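PDB 5ZRU: alpha-1,3-glucanase from Bacillus circulans, which hydrolyses alpha-1,3-glucan, this chain being the catalytic unit of a longer glycoside hydrolase family 87 enzyme whose other domains probably bind carbohydrate. Local coordinates for residues 5-10 and 365-370; 410-413 and 417-420; 432-437 and 451-456. All coordinates share one frame; numbering follows the deposited sequence.

From the N terminus, the chain first runs through residues 5-10, and interaction 1 closes the longest loop, 354 residues, by laying this leading segment on the outside of the parallel beta-helix at 365-370. Interactions 2 and 3 follow in series and neither nests nor crosses: 410-413 with 417-420 closes a loop of three residues, 432-437 with 451-456 a loop of 13 residues. Both join facing walls of the beta-helix through its interior. Their centres are 7 Å apart, and they touch through Phe412 CD2 and Phe453 CZ at 3.4 Å, besides a probable hydrogen bond from Ala420 N to Val452 O. Interaction 1 is centred 18 Å from each and touches neither.

Interaction 1: 5-10 and 365-370; sequences NLVVYA and VRNSSI
Tyr9 and Asn367 bury the most surface in this contact, the phenol crossing the asparagine side chain obliquely, with the ring and amide planes only 19° apart. Between these two residues the closest atoms are Tyr9 CE1 and Asn367 CB, 3.5 Å apart, an approach oblique to the ring. Asn367 holds its CG anti to the backbone N (chi1 -160°), which carries the amide out to the N-terminal segment. On that segment Val7 covers the amide nitrogen, with CG1 3.5 Å from Asn367 ND2. Both ends of the amide are satisfied: ND2 hydrogen-bonds to Asn343 OD1, and OD1 accepts from the backbone N of Ser15. A water also receives the N-H of Ala10 (N to water 2.8 Å) and donates to Asn367 OD1 at 2.9 Å. Asn367 has a left-handed backbone conformation at the corner between strands 364-366 and 369-371, one of the bends by which the right-handed parallel beta-helix, the pectate-lyase-like fold of this catalytic region, turns from one face to the next. Arg366, the last residue before that corner, meets the far end of the tyrosine: Arg366 CD lies 3.1 Å from Tyr9 OH, near the ring plane. Tyr9 OH and Arg366 NE are 3.3 Å apart, but the angle is too poor for a hydrogen bond, and NE instead makes a salt bridge with Glu342. Replacing Tyr9 with an alanine would probably uncover the Asn367 amide and open a gap beside the Arg366 methylenes. A second water accepts from Asn5 N at 2.9 Å and, weakly, from Arg366 NH2.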
ATOM      1  N   ASN A   5      11.386  -3.897  17.872  1.00 13.63           N
ATOM      2  CA  ASN A   5      10.050  -4.484  17.781  1.00 15.09           C
ATOM      3  C   ASN A   5      10.187  -5.807  17.033  1.00 21.79           C
ATOM      4  O   ASN A   5      10.044  -5.869  15.813  1.00 17.10           O
ATOM      5  CB  ASN A   5       9.101  -3.508  17.104  1.00 17.23           C
ATOM      6  CG  ASN A   5       9.041  -2.189  17.839  1.00 16.64           C
ATOM      7  OD1 ASN A   5       8.557  -2.131  18.970  1.00 14.11           O
ATOM      8  ND2 ASN A   5       9.570  -1.129  17.224  1.00 15.48           N
ATOM      9  N   LEU A   6      10.438  -6.874  17.793  1.00 18.63           N
ATOM     10  CA  LEU A   6      10.982  -8.113  17.240  1.00 19.91           C
ATOM     11  C   LEU A   6       9.946  -8.904  16.465  1.00 21.90           C
ATOM     12  O   LEU A   6       8.851  -9.174  16.965  1.00 21.22           O
ATOM     13  CB  LEU A   6      11.523  -9.007  18.351  1.00 21.12           C
ATOM     14  CG  LEU A   6      12.993  -8.864  18.681  1.00 28.98           C
ATOM     15  CD1 LEU A   6      13.171  -7.501  19.226  1.00 29.58           C
ATOM     16  CD2 LEU A   6      13.395  -9.913  19.694  1.00 27.33           C
ATOM     17  N   VAL A   7      10.324  -9.317  15.258  1.00 17.42           N
ATOM     18  CA  VAL A   7       9.575 -10.278  14.455  1.00 14.58           C
ATOM     19  C   VAL A   7      10.603 -11.167  13.765  1.00 16.99           C
ATOM     20  O   VAL A   7      11.618 -10.675  13.261  1.00 21.93           O
ATOM     21  CB  VAL A   7       8.665  -9.569  13.426  1.00 18.66           C
ATOM     22  CG1 VAL A   7       7.996 -10.578  12.502  1.00 18.42           C
ATOM     23  CG2 VAL A   7       7.603  -8.715  14.127  1.00 18.58           C
ATOM     24  N   VAL A   8      10.374 -12.475  13.767  1.00 15.08           N
ATOM     25  CA  VAL A   8      11.206 -13.365  12.960  1.00 16.51           C
ATOM     26  C   VAL A   8      10.772 -13.182  11.507  1.00 14.12           C
ATOM     27  O   VAL A   8       9.648 -13.528  11.141  1.00 16.17           O
ATOM     28  CB  VAL A   8      11.083 -14.828  13.401  1.00 19.64           C
ATOM     29  CG1 VAL A   8      11.805 -15.743  12.412  1.00 20.82           C
ATOM     30  CG2 VAL A   8      11.649 -15.006  14.799  1.00 21.51           C
ATOM     31  N   TYR A   9      11.656 -12.631  10.682  1.00 15.89           N
ATOM     32  CA  TYR A   9      11.267 -12.275   9.323  1.00 13.27           C
ATOM     33  C   TYR A   9      11.075 -13.505   8.448  1.00 14.45           C
ATOM     34  O   TYR A   9      11.733 -14.539   8.620  1.00 16.90           O
ATOM     35  CB  TYR A   9      12.304 -11.361   8.676  1.00 14.25           C
ATOM     36  CG  TYR A   9      12.202  -9.920   9.109  1.00 13.62           C
ATOM     37  CD1 TYR A   9      11.287  -9.525  10.071  1.00 15.99           C
ATOM     38  CD2 TYR A   9      13.007  -8.953   8.535  1.00 16.60           C
ATOM     39  CE1 TYR A   9      11.199  -8.204  10.469  1.00 19.07           C
ATOM     40  CE2 TYR A   9      12.931  -7.631   8.926  1.00 17.33           C
ATOM     41  CZ  TYR A   9      12.027  -7.262   9.891  1.00 15.69           C
ATOM     42  OH  TYR A   9      11.951  -5.944  10.278  1.00 19.11           O
ATOM     43  N   ALA A  10      10.167 -13.371   7.490  1.00 14.51           N
ATOM     44  CA  ALA A  10      10.034 -14.361   6.440  1.00 13.89           C
ATOM     45  C   ALA A  10      11.239 -14.286   5.503  1.00 14.52           C
ATOM     46  O   ALA A  10      12.035 -13.343   5.542  1.00 13.69           O
ATOM     47  CB  ALA A  10       8.741 -14.136   5.659  1.00 15.64           C
ATOM     48  N   VAL A 365      11.246   1.198   5.325  1.00  8.65           N
ATOM     49  CA  VAL A 365       9.959   0.539   5.554  1.00  9.23           C
ATOM     50  C   VAL A 365      10.224  -0.959   5.541  1.00  9.48           C
ATOM     51  O   VAL A 365      10.799  -1.479   4.574  1.00 11.18           O
ATOM     52  CB  VAL A 365       8.901   0.904   4.498  1.00  8.44           C
ATOM     53  CG1 VAL A 365       7.595   0.177   4.806  1.00  8.84           C
ATOM     54  CG2 VAL A 365       8.679   2.414   4.429  1.00  8.27           C
ATOM     55  N   ARG A 366       9.835  -1.654   6.611  1.00  8.51           N
ATOM     56  CA  ARG A 366      10.122  -3.080   6.660  1.00  7.61           C
ATOM     57  C   ARG A 366       9.020  -3.849   7.376  1.00  7.87           C
ATOM     58  O   ARG A 366       8.275  -3.311   8.199  1.00  9.91           O
ATOM     59  CB  ARG A 366      11.478  -3.366   7.318  1.00 11.18           C
ATOM     60  CG  ARG A 366      11.577  -2.985   8.774  1.00  9.99           C
ATOM     61  CD  ARG A 366      13.014  -3.187   9.293  1.00 13.66           C
ATOM     62  NE  ARG A 366      13.087  -2.902  10.723  1.00 14.08           N
ATOM     63  CZ  ARG A 366      14.202  -2.598  11.379  1.00 24.42           C
ATOM     64  NH1 ARG A 366      15.364  -2.526  10.735  1.00 22.59           N
ATOM     65  NH2 ARG A 366      14.152  -2.348  12.682  1.00 20.32           N
ATOM     66  N   ASN A 367       8.944  -5.132   7.036  1.00  7.52           N
ATOM     67  CA  ASN A 367       7.980  -6.079   7.592  1.00  9.66           C
ATOM     68  C   ASN A 367       6.577  -5.492   7.674  1.00  7.61           C
ATOM     69  O   ASN A 367       5.913  -5.542   8.711  1.00  7.75           O
ATOM     70  CB  ASN A 367       8.418  -6.593   8.962  1.00 10.11           C
ATOM     71  CG  ASN A 367       7.730  -7.889   9.313  1.00  9.25           C
ATOM     72  OD1 ASN A 367       7.765  -8.837   8.538  1.00 11.77           O
ATOM     73  ND2 ASN A 367       7.049  -7.918  10.452  1.00 12.55           N
ATOM     74  N   SER A 368       6.102  -4.967   6.551  1.00  6.59           N
ATOM     75  CA  SER A 368       4.816  -4.289   6.525  1.00  7.51           C
ATOM     76  C   SER A 368       3.962  -4.797   5.371  1.00  8.89           C
ATOM     77  O   SER A 368       4.460  -5.315   4.369  1.00  8.96           O
ATOM     78  CB  SER A 368       5.000  -2.772   6.419  1.00  6.86           C
ATOM     79  OG  SER A 368       5.613  -2.258   7.599  1.00  7.54           O
ATOM     80  N   SER A 369       2.653  -4.649   5.548  1.00  8.15           N
ATOM     81  CA  SER A 369       1.659  -5.012   4.550  1.00  7.98           C
ATOM     82  C   SER A 369       1.240  -3.729   3.850  1.00  8.06           C
ATOM     83  O   SER A 369       0.693  -2.828   4.492  1.00  9.74           O
ATOM     84  CB  SER A 369       0.458  -5.695   5.214  1.00  8.23           C
ATOM     85  OG  SER A 369      -0.668  -5.746   4.339  1.00  9.26           O
ATOM     86  N   ILE A 370       1.539  -3.630   2.551  1.00  8.42           N
ATOM     87  CA  ILE A 370       1.290  -2.429   1.751  1.00  7.47           C
ATOM     88  C   ILE A 370       0.276  -2.843   0.692  1.00  8.14           C
ATOM     89  O   ILE A 370       0.648  -3.507  -0.276  1.00  9.22           O
ATOM     90  CB  ILE A 370       2.575  -1.897   1.104  1.00  6.30           C
ATOM     91  CG1 ILE A 370       3.722  -1.854   2.135  1.00  6.94           C
ATOM     92  CG2 ILE A 370       2.324  -0.528   0.430  1.00  8.42           C
ATOM     93  CD1 ILE A 370       3.483  -0.899   3.294  1.00  8.00           C
TER
HETATM   94  O   HOH W   1      12.735  -2.742  15.617  1.00 20.85           O
HETATM   95  O   HOH W   2       9.408 -10.667   7.079  1.00 12.58           O

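Interaction 2: 410-413 and 417-420; sequences IAFF and GHKA
The backbones of Ile410-Phe412 and His418-Ala420 run nearly opposite ways, 165° apart, with CA atoms 7.9 Å apart at Ile410 and Ala420 and 7.8 Å apart at Phe412 and His418; no hydrogen bond joins them, and the space between is filled mainly by side chains. Phe412 has the largest share of the contact. With its CG anti to the carbonyl carbon (chi1 -63°), the ring reaches across and slides past the oncoming His418. His418 CB sits over the centre of one ring face, 3.6 Å from the Phe412 centroid and 13° off the ring normal, a CH-pi contact. The imidazole is tilted to the phenyl, the planes meeting obliquely, and its NE2 is hydrogen-bonded to Gly414 O and its ND1 to Asn394 N, which should fix its rotation. Phe412 CZ also comes edge-on to Lys419 O at 3.8 Å. Farther along, Ile410 CD1 meets Ala420 CB at 4.0 Å. The two strands lie on different faces of the beta-helix, with Phe412, His418, Ile410 and Ala420 buried between them: strand 411-412 is flanked by the parallel strands 378-381 and 435-437, and strand 419-421 by 395-397 and 451-459, with Val380 and Ile451 packing on both Phe412 and His418.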
ATOM      1  N   ILE A 410       6.934  -0.728  -5.738  1.00  6.31           N
ATOM      2  CA  ILE A 410       8.114  -0.052  -5.207  1.00  7.76           C
ATOM      3  C   ILE A 410       8.677   0.837  -6.301  1.00  8.21           C
ATOM      4  O   ILE A 410       8.776   0.408  -7.455  1.00  8.59           O
ATOM      5  CB  ILE A 410       9.190  -1.053  -4.736  1.00  9.15           C
ATOM      6  CG1 ILE A 410       8.658  -1.908  -3.584  1.00  8.63           C
ATOM      7  CG2 ILE A 410      10.490  -0.320  -4.367  1.00  8.69           C
ATOM      8  CD1 ILE A 410       9.664  -2.925  -3.064  1.00 10.34           C
ATOM      9  N   ALA A 411       9.059   2.067  -5.945  1.00  6.75           N
ATOM     10  CA  ALA A 411       9.597   2.995  -6.936  1.00  8.12           C
ATOM     11  C   ALA A 411      10.731   3.834  -6.358  1.00 11.27           C
ATOM     12  O   ALA A 411      10.645   4.309  -5.221  1.00  9.67           O
ATOM     13  CB  ALA A 411       8.504   3.933  -7.466  1.00 10.49           C
ATOM     14  N   PHE A 412      11.780   4.046  -7.164  1.00  8.77           N
ATOM     15  CA  PHE A 412      12.833   5.000  -6.841  1.00  9.04           C
ATOM     16  C   PHE A 412      12.909   6.010  -7.980  1.00  8.58           C
ATOM     17  O   PHE A 412      12.928   5.625  -9.154  1.00  8.50           O
ATOM     18  CB  PHE A 412      14.213   4.339  -6.646  1.00  8.35           C
ATOM     19  CG  PHE A 412      14.289   3.357  -5.495  1.00  8.07           C
ATOM     20  CD1 PHE A 412      13.737   3.657  -4.255  1.00  9.43           C
ATOM     21  CD2 PHE A 412      14.925   2.132  -5.667  1.00 10.51           C
ATOM     22  CE1 PHE A 412      13.816   2.757  -3.199  1.00  6.96           C
ATOM     23  CE2 PHE A 412      15.012   1.210  -4.618  1.00 12.04           C
ATOM     24  CZ  PHE A 412      14.456   1.524  -3.378  1.00  9.38           C
ATOM     25  N   PHE A 413      12.960   7.294  -7.633  1.00  9.18           N
ATOM     26  CA  PHE A 413      12.967   8.355  -8.633  1.00 10.43           C
ATOM     27  C   PHE A 413      14.240   9.192  -8.651  1.00  9.09           C
ATOM     28  O   PHE A 413      14.373  10.070  -9.513  1.00  8.31           O
ATOM     29  CB  PHE A 413      11.742   9.252  -8.423  1.00  7.24           C
ATOM     30  CG  PHE A 413      10.448   8.496  -8.532  1.00 10.12           C
ATOM     31  CD1 PHE A 413      10.130   7.838  -9.709  1.00 11.23           C
ATOM     32  CD2 PHE A 413       9.576   8.402  -7.459  1.00 11.65           C
ATOM     33  CE1 PHE A 413       8.954   7.106  -9.825  1.00 12.55           C
ATOM     34  CE2 PHE A 413       8.389   7.679  -7.575  1.00 10.10           C
ATOM     35  CZ  PHE A 413       8.083   7.035  -8.757  1.00 11.95           C
ATOM     36  N   GLY A 417      21.983   5.081  -3.441  1.00  9.54           N
ATOM     37  CA  GLY A 417      22.196   4.077  -2.402  1.00 11.42           C
ATOM     38  C   GLY A 417      20.964   3.379  -1.861  1.00 11.30           C
ATOM     39  O   GLY A 417      21.069   2.681  -0.846  1.00 11.00           O
ATOM     40  N   HIS A 418      19.805   3.545  -2.494  1.00 10.21           N
ATOM     41  CA  HIS A 418      18.583   2.913  -2.014  1.00  9.87           C
ATOM     42  C   HIS A 418      18.620   1.418  -2.285  1.00 12.84           C
ATOM     43  O   HIS A 418      19.271   0.955  -3.222  1.00  9.66           O
ATOM     44  CB  HIS A 418      17.361   3.517  -2.706  1.00 10.75           C
ATOM     45  CG  HIS A 418      17.366   5.009  -2.738  1.00 11.45           C
ATOM     46  ND1 HIS A 418      17.493   5.774  -1.601  1.00  9.99           N
ATOM     47  CD2 HIS A 418      17.244   5.883  -3.769  1.00  9.95           C
ATOM     48  CE1 HIS A 418      17.453   7.055  -1.926  1.00 10.48           C
ATOM     49  NE2 HIS A 418      17.312   7.147  -3.237  1.00 10.43           N
ATOM     50  N   LYS A 419      17.903   0.651  -1.468  1.00  9.49           N
ATOM     51  CA  LYS A 419      17.763  -0.763  -1.768  1.00  9.34           C
ATOM     52  C   LYS A 419      16.366  -1.237  -1.413  1.00 10.00           C
ATOM     53  O   LYS A 419      15.701  -0.677  -0.543  1.00  9.32           O
ATOM     54  CB  LYS A 419      18.791  -1.623  -1.042  1.00 13.65           C
ATOM     55  CG  LYS A 419      18.566  -1.746   0.441  1.00 15.49           C
ATOM     56  CD  LYS A 419      19.712  -2.569   1.053  1.00 25.00           C
ATOM     57  CE  LYS A 419      19.757  -2.443   2.563  1.00 28.12           C
ATOM     58  NZ  LYS A 419      20.732  -3.401   3.160  1.00 32.31           N
ATOM     59  N   ALA A 420      15.936  -2.285  -2.101  1.00  8.87           N
ATOM     60  CA  ALA A 420      14.647  -2.916  -1.841  1.00 10.94           C
ATOM     61  C   ALA A 420      14.892  -4.411  -1.929  1.00  9.97           C
ATOM     62  O   ALA A 420      15.182  -4.925  -3.015  1.00  9.48           O
ATOM     63  CB  ALA A 420      13.581  -2.455  -2.841  1.00  9.46           C
TER

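Interaction 3: 432-437 and 451-456; sequences SAIRMN and IVFSDT
The Phe453 ring is the bump here, pushed into the hollow between Ile434 and Met436, whose side chains project from the facing wall. Ile434 covers part of one ring face with both of its methyls: CG2 is 3.4 Å from Phe453 CE2 and over the ring face, a CH-pi contact, and CD1 lies 3.6 Å from Phe453 CD2, so both methyls lie on the same side of the ring. Met436 bounds the hollow at the ring edge. Its SD is 3.8 Å from Phe453 CE1 and 80° off the ring normal, a Met-aromatic contact made near the ring plane. Residues 434-436 and 451-453 run 163° apart on opposed walls of the right-handed parallel beta-helix, and the four side chains meeting between them are all buried in the interior of the beta-helix. Beyond the sulfur the methionine bends (chi3 66°), swinging its methyl away from the phenyl toward Ile451. There the two side chains meet tip to tip, Met436 CE and Ile451 CD1 being 3.8 Å apart. The next strand, 487-495, supplies further packing: Val487 lies against both Met436 and Phe453, and the Phe489 ring lies nearly parallel to that of Phe453, while Ile425 of strand 424-426 touches Ile434.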
ATOM      1  N   SER A 432       3.344  -1.821 -12.281  1.00  8.03           N
ATOM      2  CA  SER A 432       4.554  -2.628 -12.199  1.00  9.17           C
ATOM      3  C   SER A 432       4.773  -3.052 -10.757  1.00  9.27           C
ATOM      4  O   SER A 432       4.294  -2.402  -9.830  1.00  7.55           O
ATOM      5  CB  SER A 432       5.781  -1.836 -12.679  1.00 10.07           C
ATOM      6  OG  SER A 432       5.551  -1.271 -13.960  1.00 10.11           O
ATOM      7  N   ALA A 433       5.513  -4.148 -10.567  1.00  9.47           N
ATOM      8  CA  ALA A 433       5.983  -4.442  -9.219  1.00  9.11           C
ATOM      9  C   ALA A 433       7.038  -3.436  -8.790  1.00  8.28           C
ATOM     10  O   ALA A 433       7.033  -2.967  -7.647  1.00  6.82           O
ATOM     11  CB  ALA A 433       6.550  -5.857  -9.129  1.00  7.27           C
ATOM     12  N   ILE A 434       7.936  -3.083  -9.708  1.00  8.39           N
ATOM     13  CA  ILE A 434       9.055  -2.184  -9.458  1.00  8.59           C
ATOM     14  C   ILE A 434       9.149  -1.215 -10.628  1.00  9.20           C
ATOM     15  O   ILE A 434       9.106  -1.642 -11.786  1.00  9.14           O
ATOM     16  CB  ILE A 434      10.385  -2.951  -9.325  1.00 10.52           C
ATOM     17  CG1 ILE A 434      10.427  -3.785  -8.048  1.00  9.00           C
ATOM     18  CG2 ILE A 434      11.572  -1.985  -9.372  1.00  7.72           C
ATOM     19  CD1 ILE A 434      11.551  -4.797  -8.063  1.00  9.69           C
ATOM     20  N   ARG A 435       9.303   0.080 -10.334  1.00  8.48           N
ATOM     21  CA  ARG A 435       9.568   1.031 -11.400  1.00  9.11           C
ATOM     22  C   ARG A 435      10.619   2.038 -10.956  1.00 11.17           C
ATOM     23  O   ARG A 435      10.784   2.328  -9.765  1.00  8.09           O
ATOM     24  CB  ARG A 435       8.291   1.755 -11.875  1.00 10.70           C
ATOM     25  CG  ARG A 435       7.812   2.908 -10.993  1.00 10.36           C
ATOM     26  CD  ARG A 435       6.601   3.585 -11.629  1.00  9.78           C
ATOM     27  NE  ARG A 435       6.045   4.625 -10.763  1.00  9.58           N
ATOM     28  CZ  ARG A 435       5.336   5.657 -11.206  1.00 10.67           C
ATOM     29  NH1 ARG A 435       5.095   5.793 -12.507  1.00 14.11           N
ATOM     30  NH2 ARG A 435       4.871   6.561 -10.349  1.00 10.02           N
ATOM     31  N   MET A 436      11.361   2.541 -11.935  1.00  8.43           N
ATOM     32  CA  MET A 436      12.211   3.707 -11.748  1.00  8.42           C
ATOM     33  C   MET A 436      11.959   4.627 -12.929  1.00 12.04           C
ATOM     34  O   MET A 436      11.802   4.148 -14.053  1.00 11.09           O
ATOM     35  CB  MET A 436      13.689   3.326 -11.676  1.00  7.74           C
ATOM     36  CG  MET A 436      14.025   2.315 -10.576  1.00  9.49           C
ATOM     37  SD  MET A 436      15.780   1.869 -10.571  1.00 10.78           S
ATOM     38  CE  MET A 436      16.554   3.413 -10.109  1.00  9.21           C
ATOM     39  N   ASN A 437      11.894   5.931 -12.682  1.00  9.76           N
ATOM     40  CA  ASN A 437      11.896   6.866 -13.802  1.00 12.99           C
ATOM     41  C   ASN A 437      12.579   8.152 -13.364  1.00 10.59           C
ATOM     42  O   ASN A 437      12.896   8.341 -12.188  1.00 10.53           O
ATOM     43  CB  ASN A 437      10.478   7.111 -14.367  1.00 10.81           C
ATOM     44  CG  ASN A 437       9.552   7.892 -13.431  1.00 12.50           C
ATOM     45  OD1 ASN A 437       9.954   8.824 -12.743  1.00 13.06           O
ATOM     46  ND2 ASN A 437       8.269   7.518 -13.443  1.00 14.12           N
ATOM     47  N   ILE A 451      22.097   1.403  -6.664  1.00 10.43           N
ATOM     48  CA  ILE A 451      20.806   1.016  -6.112  1.00  8.74           C
ATOM     49  C   ILE A 451      20.640  -0.481  -6.330  1.00 11.60           C
ATOM     50  O   ILE A 451      21.059  -1.009  -7.366  1.00 13.81           O
ATOM     51  CB  ILE A 451      19.672   1.826  -6.788  1.00 10.06           C
ATOM     52  CG1 ILE A 451      19.639   3.256  -6.239  1.00  9.00           C
ATOM     53  CG2 ILE A 451      18.308   1.116  -6.681  1.00 10.92           C
ATOM     54  CD1 ILE A 451      18.748   4.207  -7.050  1.00  9.84           C
ATOM     55  N   VAL A 452      20.059  -1.175  -5.348  1.00 10.61           N
ATOM     56  CA  VAL A 452      19.976  -2.631  -5.375  1.00 10.03           C
ATOM     57  C   VAL A 452      18.533  -3.068  -5.159  1.00 13.10           C
ATOM     58  O   VAL A 452      17.872  -2.598  -4.226  1.00 11.20           O
ATOM     59  CB  VAL A 452      20.881  -3.271  -4.304  1.00 10.74           C
ATOM     60  CG1 VAL A 452      20.599  -4.764  -4.197  1.00 17.06           C
ATOM     61  CG2 VAL A 452      22.343  -3.023  -4.632  1.00 14.55           C
ATOM     62  N   PHE A 453      18.061  -3.988  -6.004  1.00  9.14           N
ATOM     63  CA  PHE A 453      16.853  -4.771  -5.763  1.00 10.14           C
ATOM     64  C   PHE A 453      17.268  -6.228  -5.645  1.00 11.32           C
ATOM     65  O   PHE A 453      18.011  -6.728  -6.496  1.00 13.37           O
ATOM     66  CB  PHE A 453      15.837  -4.633  -6.905  1.00  9.77           C
ATOM     67  CG  PHE A 453      15.316  -3.233  -7.102  1.00 10.14           C
ATOM     68  CD1 PHE A 453      15.990  -2.329  -7.911  1.00 11.43           C
ATOM     69  CD2 PHE A 453      14.139  -2.833  -6.487  1.00  8.26           C
ATOM     70  CE1 PHE A 453      15.503  -1.049  -8.102  1.00 11.16           C
ATOM     71  CE2 PHE A 453      13.647  -1.549  -6.669  1.00 10.90           C
ATOM     72  CZ  PHE A 453      14.328  -0.655  -7.482  1.00 10.75           C
ATOM     73  N   SER A 454      16.800  -6.921  -4.609  1.00  9.87           N
ATOM     74  CA  SER A 454      17.220  -8.310  -4.500  1.00  9.95           C
ATOM     75  C   SER A 454      16.180  -9.139  -3.773  1.00 11.57           C
ATOM     76  O   SER A 454      15.319  -8.617  -3.055  1.00  9.02           O
ATOM     77  CB  SER A 454      18.564  -8.453  -3.775  1.00 12.73           C
ATOM     78  OG  SER A 454      18.369  -8.389  -2.371  1.00 14.15           O
ATOM     79  N   ASP A 455      16.289 -10.450  -3.980  1.00  7.54           N
ATOM     80  CA  ASP A 455      15.614 -11.455  -3.173  1.00  9.98           C
ATOM     81  C   ASP A 455      14.113 -11.207  -3.137  1.00  9.91           C
ATOM     82  O   ASP A 455      13.502 -11.102  -2.078  1.00 10.35           O
ATOM     83  CB  ASP A 455      16.220 -11.489  -1.767  1.00  9.75           C
ATOM     84  CG  ASP A 455      17.659 -11.954  -1.784  1.00 12.83           C
ATOM     85  OD1 ASP A 455      17.874 -13.179  -1.895  1.00 14.38           O
ATOM     86  OD2 ASP A 455      18.570 -11.096  -1.728  1.00 16.24           O
ATOM     87  N   THR A 456      13.514 -11.096  -4.315  1.00  9.05           N
ATOM     88  CA  THR A 456      12.150 -10.589  -4.383  1.00 10.11           C
ATOM     89  C   THR A 456      11.339 -11.433  -5.349  1.00 11.10           C
ATOM     90  O   THR A 456      11.833 -11.822  -6.409  1.00  9.77           O
ATOM     91  CB  THR A 456      12.143  -9.110  -4.795  1.00 10.38           C
ATOM     92  OG1 THR A 456      12.659  -8.318  -3.714  1.00 11.08           O
ATOM     93  CG2 THR A 456      10.726  -8.620  -5.143  1.00 11.27           C
TER